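Local coordinates for (S)-ureidoglycine aminohydrolase cupin domain-containing protein (Pseudomonas syringae pv. tomato, PDB 3MYX), which is of unknown function but belongs to the cupin superfamily, with sequence kinship to the cupin domain of (S)-ureidoglycine aminohydrolase, at residues P26-R38 with I51-Y65. Residues are numbered along the deposited sequence; the frame is centred on the assembly and turned at random. Where two conformers were deposited one is given.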
ATOM      1  N   PRO A  26     -10.603   0.350  15.879  1.00  7.18           N
ATOM      2  CA  PRO A  26     -10.819   1.384  14.879  1.00  7.46           C
ATOM      3  C   PRO A  26      -9.696   2.405  14.890  1.00  7.31           C
ATOM      4  O   PRO A  26      -9.183   2.756  15.949  1.00  8.35           O
ATOM      5  CB  PRO A  26     -12.144   2.026  15.331  1.00  7.42           C
ATOM      6  CG  PRO A  26     -12.195   1.785  16.829  1.00  8.58           C
ATOM      7  CD  PRO A  26     -11.565   0.424  16.994  1.00  8.48           C
ATOM      8  N   ILE A  27      -9.346   2.921  13.724  1.00  6.20           N
ATOM      9  CA  ILE A  27      -8.300   3.937  13.638  1.00  6.93           C
ATOM     10  C   ILE A  27      -8.769   5.214  14.353  1.00  7.16           C
ATOM     11  O   ILE A  27      -8.002   5.898  15.043  1.00  7.61           O
ATOM     12  CB  ILE A  27      -7.900   4.234  12.165  1.00  6.58           C
ATOM     13  CG1 ILE A  27      -7.295   2.986  11.489  1.00  7.28           C
ATOM     14  CG2 ILE A  27      -6.927   5.440  12.110  1.00  7.62           C
ATOM     15  CD1 ILE A  27      -7.255   3.078   9.955  1.00  8.01           C
ATOM     16  N   ASP A  28     -10.037   5.544  14.133  1.00  6.37           N
ATOM     17  CA  ASP A  28     -10.669   6.703  14.753  1.00  6.02           C
ATOM     18  C   ASP A  28     -12.170   6.435  14.825  1.00  5.36           C
ATOM     19  O   ASP A  28     -12.621   5.331  14.479  1.00  6.78           O
ATOM     20  CB  ASP A  28     -10.300   8.006  14.026  1.00  6.37           C
ATOM     21  CG  ASP A  28     -10.782   8.060  12.582  1.00  6.33           C
ATOM     22  OD1 ASP A  28     -11.802   7.414  12.255  1.00  6.46           O
ATOM     23  OD2 ASP A  28     -10.134   8.792  11.791  1.00  8.91           O
ATOM     24  N   ALA A  29     -12.945   7.408  15.284  1.00  6.59           N
ATOM     25  CA  ALA A  29     -14.358   7.183  15.527  1.00  6.41           C
ATOM     26  C   ALA A  29     -15.178   7.034  14.252  1.00  6.78           C
ATOM     27  O   ALA A  29     -16.356   6.736  14.341  1.00  9.50           O
ATOM     28  CB  ALA A  29     -14.935   8.309  16.398  1.00  8.40           C
ATOM     29  N   HIS A  30     -14.557   7.235  13.087  1.00  6.30           N
ATOM     30  CA  HIS A  30     -15.221   7.019  11.804  1.00  6.86           C
ATOM     31  C   HIS A  30     -14.941   5.663  11.163  1.00  6.58           C
ATOM     32  O   HIS A  30     -15.575   5.322  10.160  1.00  7.61           O
ATOM     33  CB  HIS A  30     -14.815   8.104  10.802  1.00  7.40           C
ATOM     34  CG  HIS A  30     -15.201   9.475  11.225  1.00  8.23           C
ATOM     35  ND1 HIS A  30     -16.404  10.039  10.884  1.00 13.67           N
ATOM     36  CD2 HIS A  30     -14.546  10.400  11.955  1.00 11.03           C
ATOM     37  CE1 HIS A  30     -16.475  11.257  11.397  1.00 13.10           C
ATOM     38  NE2 HIS A  30     -15.355  11.503  12.041  1.00 12.23           N
ATOM     39  N   ASP A  31     -14.005   4.892  11.700  1.00  6.16           N
ATOM     40  CA  ASP A  31     -13.568   3.656  11.025  1.00  6.28           C
ATOM     41  C   ASP A  31     -14.724   2.654  11.027  1.00  7.40           C
ATOM     42  O   ASP A  31     -15.271   2.338  12.078  1.00  8.10           O
ATOM     43  CB  ASP A  31     -12.381   3.059  11.786  1.00  7.05           C
ATOM     44  CG  ASP A  31     -11.597   2.043  10.991  1.00  6.98           C
ATOM     45  OD1 ASP A  31     -12.108   1.527   9.965  1.00  7.03           O
ATOM     46  OD2 ASP A  31     -10.459   1.738  11.420  1.00  6.68           O
ATOM     47  N   PRO A  32     -15.093   2.116   9.859  1.00  7.60           N
ATOM     48  CA  PRO A  32     -16.117   1.061   9.853  1.00  9.39           C
ATOM     49  C   PRO A  32     -15.612  -0.283  10.401  1.00  7.60           C
ATOM     50  O   PRO A  32     -16.422  -1.170  10.688  1.00  9.31           O
ATOM     51  CB  PRO A  32     -16.490   0.933   8.370  1.00  9.99           C
ATOM     52  CG  PRO A  32     -15.466   1.603   7.631  1.00 12.70           C
ATOM     53  CD  PRO A  32     -14.678   2.499   8.495  1.00  8.11           C
ATOM     54  N   PHE A  33     -14.294  -0.455  10.477  1.00  7.42           N
ATOM     55  CA  PHE A  33     -13.661  -1.658  11.011  1.00  7.74           C
ATOM     56  C   PHE A  33     -13.239  -1.400  12.448  1.00  7.86           C
ATOM     57  O   PHE A  33     -13.024  -0.265  12.858  1.00  9.73           O
ATOM     58  CB  PHE A  33     -12.483  -2.102  10.140  1.00  8.13           C
ATOM     59  CG  PHE A  33     -12.900  -2.528   8.766  1.00  7.50           C
ATOM     60  CD1 PHE A  33     -13.422  -3.796   8.569  1.00  7.52           C
ATOM     61  CD2 PHE A  33     -12.814  -1.662   7.679  1.00  8.03           C
ATOM     62  CE1 PHE A  33     -13.844  -4.197   7.310  1.00  8.74           C
ATOM     63  CE2 PHE A  33     -13.227  -2.053   6.419  1.00  8.77           C
ATOM     64  CZ  PHE A  33     -13.751  -3.318   6.233  1.00  8.73           C
ATOM     65  N   ASP A  34     -13.161  -2.464  13.223  1.00  8.64           N
ATOM     66  CA  ASP A  34     -12.800  -2.350  14.637  1.00  9.82           C
ATOM     67  C   ASP A  34     -11.936  -3.551  15.023  1.00  8.78           C
ATOM     68  O   ASP A  34     -10.723  -3.452  14.928  1.00  9.05           O
ATOM     69  CB  ASP A  34     -14.027  -2.124  15.539  1.00 11.35           C
ATOM     70  CG  ASP A  34     -15.244  -2.910  15.104  1.00 14.22           C
ATOM     71  OD1 ASP A  34     -15.310  -4.110  15.436  1.00 14.84           O
ATOM     72  OD2 ASP A  34     -16.149  -2.330  14.455  1.00 17.01           O
ATOM     73  N   SER A  35     -12.539  -4.685  15.394  1.00  9.60           N
ATOM     74  CA  SER A  35     -11.757  -5.857  15.790  1.00 10.84           C
ATOM     75  C   SER A  35     -10.871  -6.362  14.650  1.00 10.51           C
ATOM     76  O   SER A  35      -9.789  -6.917  14.888  1.00 11.70           O
ATOM     77  CB  SER A  35     -12.658  -7.003  16.307  1.00 13.11           C
ATOM     78  OG  SER A  35     -13.558  -7.466  15.326  1.00 17.24           O
ATOM     79  N   GLY A  36     -11.340  -6.174  13.424  1.00  9.21           N
ATOM     80  CA  GLY A  36     -10.592  -6.595  12.242  1.00  8.90           C
ATOM     81  C   GLY A  36      -9.490  -5.657  11.796  1.00  6.83           C
ATOM     82  O   GLY A  36      -8.672  -6.036  10.961  1.00  9.05           O
ATOM     83  N   ARG A  37      -9.477  -4.426  12.320  1.00  7.40           N
ATOM     84  CA  ARG A  37      -8.497  -3.423  11.930  1.00  7.55           C
ATOM     85  C   ARG A  37      -7.226  -3.581  12.743  1.00  7.55           C
ATOM     86  O   ARG A  37      -7.255  -3.497  13.977  1.00  8.41           O
ATOM     87  CB  ARG A  37      -9.080  -2.009  12.112  1.00  7.34           C
ATOM     88  CG  ARG A  37      -8.100  -0.882  11.801  1.00  7.93           C
ATOM     89  CD  ARG A  37      -7.876  -0.682  10.313  1.00  7.24           C
ATOM     90  NE  ARG A  37      -8.991   0.014   9.699  1.00  6.63           N
ATOM     91  CZ  ARG A  37      -9.099   0.277   8.401  1.00  5.75           C
ATOM     92  NH1 ARG A  37      -8.201  -0.166   7.549  1.00  6.87           N
ATOM     93  NH2 ARG A  37     -10.135   0.962   7.958  1.00  6.32           N
ATOM     94  N   ARG A  38      -6.111  -3.807  12.051  1.00  7.28           N
ATOM     95  CA  ARG A  38      -4.813  -4.045  12.688  1.00  7.90           C
ATOM     96  C   ARG A  38      -3.858  -3.026  12.112  1.00  7.37           C
ATOM     97  O   ARG A  38      -3.374  -3.170  10.978  1.00  8.72           O
ATOM     98  CB  ARG A  38      -4.331  -5.476  12.429  1.00  8.90           C
ATOM     99  CG  ARG A  38      -5.386  -6.546  12.612  1.00  9.51           C
ATOM    100  CD  ARG A  38      -5.877  -6.643  14.035  1.00 12.01           C
ATOM    101  NE  ARG A  38      -7.040  -7.526  14.115  1.00 14.69           N
ATOM    102  CZ  ARG A  38      -6.980  -8.859  14.135  1.00 17.80           C
ATOM    103  NH1 ARG A  38      -5.806  -9.477  14.102  1.00 19.51           N
ATOM    104  NH2 ARG A  38      -8.104  -9.571  14.195  1.00 19.91           N
ATOM    105  N   ILE A  51      -3.067  -4.136   8.319  1.00  6.70           N
ATOM    106  CA  ILE A  51      -3.857  -5.192   7.706  0.50  6.39           C
ATOM    107  C   ILE A  51      -5.271  -5.196   8.288  1.00  7.07           C
ATOM    108  O   ILE A  51      -5.544  -4.645   9.365  1.00  7.30           O
ATOM    109  CB  ILE A  51      -3.185  -6.596   7.842  0.50  6.47           C
ATOM    110  CG1 ILE A  51      -3.128  -7.029   9.317  0.50  7.78           C
ATOM    111  CG2 ILE A  51      -1.794  -6.591   7.174  0.50  5.96           C
ATOM    112  CD1 ILE A  51      -2.598  -8.439   9.548  0.50 10.03           C
ATOM    113  N   VAL A  52      -6.184  -5.762   7.515  1.00  6.39           N
ATOM    114  CA  VAL A  52      -7.551  -6.014   7.953  1.00  6.79           C
ATOM    115  C   VAL A  52      -7.807  -7.514   7.828  1.00  7.51           C
ATOM    116  O   VAL A  52      -7.481  -8.119   6.801  1.00  7.77           O
ATOM    117  CB  VAL A  52      -8.596  -5.228   7.146  1.00  6.22           C
ATOM    118  CG1 VAL A  52     -10.014  -5.653   7.521  1.00  8.55           C
ATOM    119  CG2 VAL A  52      -8.393  -3.727   7.367  1.00  8.65           C
ATOM    120  N   GLU A  53      -8.337  -8.105   8.895  1.00  7.53           N
ATOM    121  CA  GLU A  53      -8.828  -9.478   8.890  1.00  8.83           C
ATOM    122  C   GLU A  53     -10.348  -9.397   8.967  1.00  8.35           C
ATOM    123  O   GLU A  53     -10.890  -8.804   9.893  1.00 10.40           O
ATOM    124  CB  GLU A  53      -8.243 -10.248  10.079  1.00 10.52           C
ATOM    125  CG  GLU A  53      -6.730 -10.334  10.013  1.00 13.53           C
ATOM    126  CD  GLU A  53      -6.079 -11.188  11.080  1.00 19.16           C
ATOM    127  OE1 GLU A  53      -6.780 -11.914  11.797  1.00 25.18           O
ATOM    128  OE2 GLU A  53      -4.844 -11.122  11.192  1.00 22.02           O
ATOM    129  N   PHE A  54     -11.041  -9.979   7.999  1.00  8.37           N
ATOM    130  CA  PHE A  54     -12.484  -9.873   7.946  1.00  8.20           C
ATOM    131  C   PHE A  54     -13.070 -11.052   7.188  1.00  8.44           C
ATOM    132  O   PHE A  54     -12.408 -11.631   6.317  1.00 10.06           O
ATOM    133  CB  PHE A  54     -12.856  -8.542   7.288  1.00  9.35           C
ATOM    134  CG  PHE A  54     -14.206  -8.020   7.678  1.00 10.14           C
ATOM    135  CD1 PHE A  54     -14.461  -7.604   8.976  1.00 11.50           C
ATOM    136  CD2 PHE A  54     -15.214  -7.881   6.731  1.00 11.68           C
ATOM    137  CE1 PHE A  54     -15.697  -7.090   9.328  1.00 13.53           C
ATOM    138  CE2 PHE A  54     -16.462  -7.354   7.087  1.00 11.66           C
ATOM    139  CZ  PHE A  54     -16.697  -6.980   8.382  1.00 13.06           C
ATOM    140  N   GLY A  55     -14.292 -11.425   7.535  1.00  8.42           N
ATOM    141  CA  GLY A  55     -14.904 -12.620   6.985  1.00  8.69           C
ATOM    142  C   GLY A  55     -16.392 -12.562   6.750  1.00  8.29           C
ATOM    143  O   GLY A  55     -17.020 -13.606   6.579  1.00  9.17           O
ATOM    144  N   THR A  56     -16.952 -11.354   6.717  1.00  8.68           N
ATOM    145  CA  THR A  56     -18.364 -11.124   6.508  0.50  8.72           C
ATOM    146  C   THR A  56     -18.530  -9.925   5.534  1.00  8.66           C
ATOM    147  O   THR A  56     -17.564  -9.448   4.960  1.00  8.98           O
ATOM    148  CB  THR A  56     -19.051 -10.889   7.899  0.50  8.96           C
ATOM    149  OG1 THR A  56     -18.399  -9.814   8.584  0.50 10.35           O
ATOM    150  CG2 THR A  56     -18.968 -12.154   8.791  0.50 10.97           C
ATOM    151  N   ALA A  57     -19.757  -9.428   5.392  1.00  9.33           N
ATOM    152  CA  ALA A  57     -20.018  -8.215   4.632  1.00 10.30           C
ATOM    153  C   ALA A  57     -20.420  -7.068   5.542  1.00  9.49           C
ATOM    154  O   ALA A  57     -21.090  -7.261   6.556  1.00 11.65           O
ATOM    155  CB  ALA A  57     -21.087  -8.453   3.581  1.00 10.88           C
ATOM    156  N   LEU A  58     -20.002  -5.876   5.151  1.00  9.71           N
ATOM    157  CA  LEU A  58     -20.467  -4.660   5.801  0.50  9.84           C
ATOM    158  C   LEU A  58     -20.646  -3.567   4.762  1.00  9.28           C
ATOM    159  O   LEU A  58     -19.944  -3.478   3.776  1.00  9.42           O
ATOM    160  CB  LEU A  58     -19.582  -4.224   7.001  0.50 11.19           C
ATOM    161  CG  LEU A  58     -18.146  -3.701   6.816  0.50 10.31           C
ATOM    162  CD1 LEU A  58     -18.142  -2.388   6.075  0.50 11.45           C
ATOM    163  CD2 LEU A  58     -17.395  -3.552   8.147  0.50 10.15           C
ATOM    164  N   SER A  59     -21.667  -2.766   4.991  1.00 10.75           N
ATOM    165  CA  SER A  59     -22.013  -1.679   4.091  1.00 10.52           C
ATOM    166  C   SER A  59     -21.708  -0.351   4.785  1.00 10.78           C
ATOM    167  O   SER A  59     -22.007  -0.166   5.974  1.00 13.72           O
ATOM    168  CB  SER A  59     -23.494  -1.755   3.715  1.00 11.88           C
ATOM    169  OG  SER A  59     -23.788  -2.899   2.911  1.00 13.56           O
ATOM    170  N   VAL A  60     -21.110   0.570   4.041  1.00  9.03           N
ATOM    171  CA  VAL A  60     -20.745   1.884   4.536  1.00  9.60           C
ATOM    172  C   VAL A  60     -21.401   2.930   3.636  1.00  8.92           C
ATOM    173  O   VAL A  60     -21.233   2.890   2.414  1.00  8.74           O
ATOM    174  CB  VAL A  60     -19.216   2.053   4.512  1.00  9.97           C
ATOM    175  CG1 VAL A  60     -18.800   3.369   5.193  1.00 11.34           C
ATOM    176  CG2 VAL A  60     -18.530   0.854   5.168  1.00 11.47           C
ATOM    177  N   GLU A  61     -22.160   3.860   4.217  1.00  9.91           N
ATOM    178  CA  GLU A  61     -22.880   4.839   3.402  0.50 10.85           C
ATOM    179  C   GLU A  61     -21.943   5.835   2.711  1.00 10.54           C
ATOM    180  O   GLU A  61     -22.178   6.186   1.566  1.00  9.94           O
ATOM    181  CB  GLU A  61     -23.945   5.568   4.232  0.50 12.81           C
ATOM    182  CG  GLU A  61     -24.699   6.689   3.500  0.50 14.56           C
ATOM    183  CD  GLU A  61     -25.221   6.289   2.129  0.50 18.22           C
ATOM    184  OE1 GLU A  61     -25.557   5.097   1.943  0.50 18.42           O
ATOM    185  OE2 GLU A  61     -25.291   7.176   1.242  0.50 21.15           O
ATOM    186  N   ALA A  62     -20.887   6.276   3.402  1.00  9.54           N
ATOM    187  CA  ALA A  62     -19.909   7.213   2.830  1.00  9.58           C
ATOM    188  C   ALA A  62     -18.560   6.853   3.419  1.00  8.56           C
ATOM    189  O   ALA A  62     -18.273   7.167   4.566  1.00  9.39           O
ATOM    190  CB  ALA A  62     -20.287   8.654   3.150  1.00 11.10           C
ATOM    191  N   TYR A  63     -17.707   6.193   2.640  1.00  7.01           N
ATOM    192  CA  TYR A  63     -16.468   5.683   3.196  1.00  6.63           C
ATOM    193  C   TYR A  63     -15.640   6.851   3.729  1.00  7.01           C
ATOM    194  O   TYR A  63     -15.503   7.863   3.050  1.00  6.89           O
ATOM    195  CB  TYR A  63     -15.684   4.859   2.155  1.00  7.17           C
ATOM    196  CG  TYR A  63     -14.777   3.869   2.831  1.00  5.81           C
ATOM    197  CD1 TYR A  63     -15.293   2.703   3.397  1.00  7.65           C
ATOM    198  CD2 TYR A  63     -13.421   4.125   2.992  1.00  5.75           C
ATOM    199  CE1 TYR A  63     -14.475   1.820   4.083  1.00  7.43           C
ATOM    200  CE2 TYR A  63     -12.598   3.237   3.697  1.00  6.73           C
ATOM    201  CZ  TYR A  63     -13.132   2.081   4.234  1.00  7.25           C
ATOM    202  OH  TYR A  63     -12.377   1.176   4.941  1.00  8.92           O
ATOM    203  N   PRO A  64     -15.107   6.737   4.955  1.00  6.13           N
ATOM    204  CA  PRO A  64     -14.579   7.931   5.613  1.00  6.17           C
ATOM    205  C   PRO A  64     -13.162   8.306   5.192  1.00  6.35           C
ATOM    206  O   PRO A  64     -12.698   9.392   5.531  1.00  6.40           O
ATOM    207  CB  PRO A  64     -14.589   7.539   7.082  1.00  6.15           C
ATOM    208  CG  PRO A  64     -14.437   6.059   7.064  1.00  7.35           C
ATOM    209  CD  PRO A  64     -15.255   5.624   5.907  1.00  7.02           C
ATOM    210  N   TYR A  65     -12.477   7.395   4.507  1.00  5.48           N
ATOM    211  CA  TYR A  65     -11.084   7.547   4.147  1.00  5.06           C
ATOM    212  C   TYR A  65     -10.923   7.338   2.648  1.00  5.02           C
ATOM    213  O   TYR A  65     -11.803   6.788   1.996  1.00  5.79           O
ATOM    214  CB  TYR A  65     -10.252   6.476   4.850  1.00  5.87           C
ATOM    215  CG  TYR A  65     -10.515   6.258   6.333  1.00  5.11           C
ATOM    216  CD1 TYR A  65     -10.791   7.320   7.192  1.00  5.89           C
ATOM    217  CD2 TYR A  65     -10.426   4.987   6.885  1.00  5.47           C
ATOM    218  CE1 TYR A  65     -11.006   7.115   8.552  1.00  6.43           C
ATOM    219  CE2 TYR A  65     -10.631   4.785   8.233  1.00  5.92           C
ATOM    220  CZ  TYR A  65     -10.897   5.849   9.060  1.00  5.78           C
ATOM    221  OH  TYR A  65     -11.104   5.614  10.392  1.00  6.80           O
TER
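Phe33 drives the edge of its ring into the face of Phe54, with CE1 over the ring centre, centroids 5.1 Å apart and planes at 89°, a T-shaped pair. Its CG stands anti to the carbonyl carbon (chi1 -65°), which swings the ring in among the side chains of 51-65. There Val52 CG1 sits over one face in a CH-pi contact, 4.3 Å from the Phe33 centroid, while Leu58 CD2 makes a second, off-centre one. A flat, apolar group suits this buried place, since it meets methyls and another ring at once; Tyr63 OH, at the ring's edge, is hydrogen-bonded to Glu67. Beside it, the compact ring of Pro32 fills the angle between Val60 CG2 and Tyr63 CE1, and its CD packs against Pro64 CG.

The frame is a cupin beta-barrel: strand 37-39 runs antiparallel to strand 47-54, while 57-60 pairs with strand 101-105 in another sheet. The 26-38 loop sits inside the bend, touching Val52 and Phe54 on one limb, Leu58 and Val60 on the other. Gly36 O accepts from Glu53 N at 2.9 Å; glycine suits this close approach, its CA 4.8 Å from that of Glu53. Arg38 holds Ser35 O with NE and NH2, one guanidinium face toward Glu53; NH1 lies 3.5 Å from Glu53 OE2, well out of plane, a salt bridge of charge alone.

At the far end, Tyr65 OH donates to Asp28 OD1 (2.7 Å) from above the carboxylate plane, opposite His30 N, which closes an Asx turn. Arg37, bent at chi2 and chi3, curls back to grip Asp31 side-on, NE to OD2 at 2.8 Å and NH2 to OD1. Asp31 also accepts from Ile27 N and Phe33 N, four bonds that fix the loop's shape. Glu67 forms a salt bridge with Arg37 NH1.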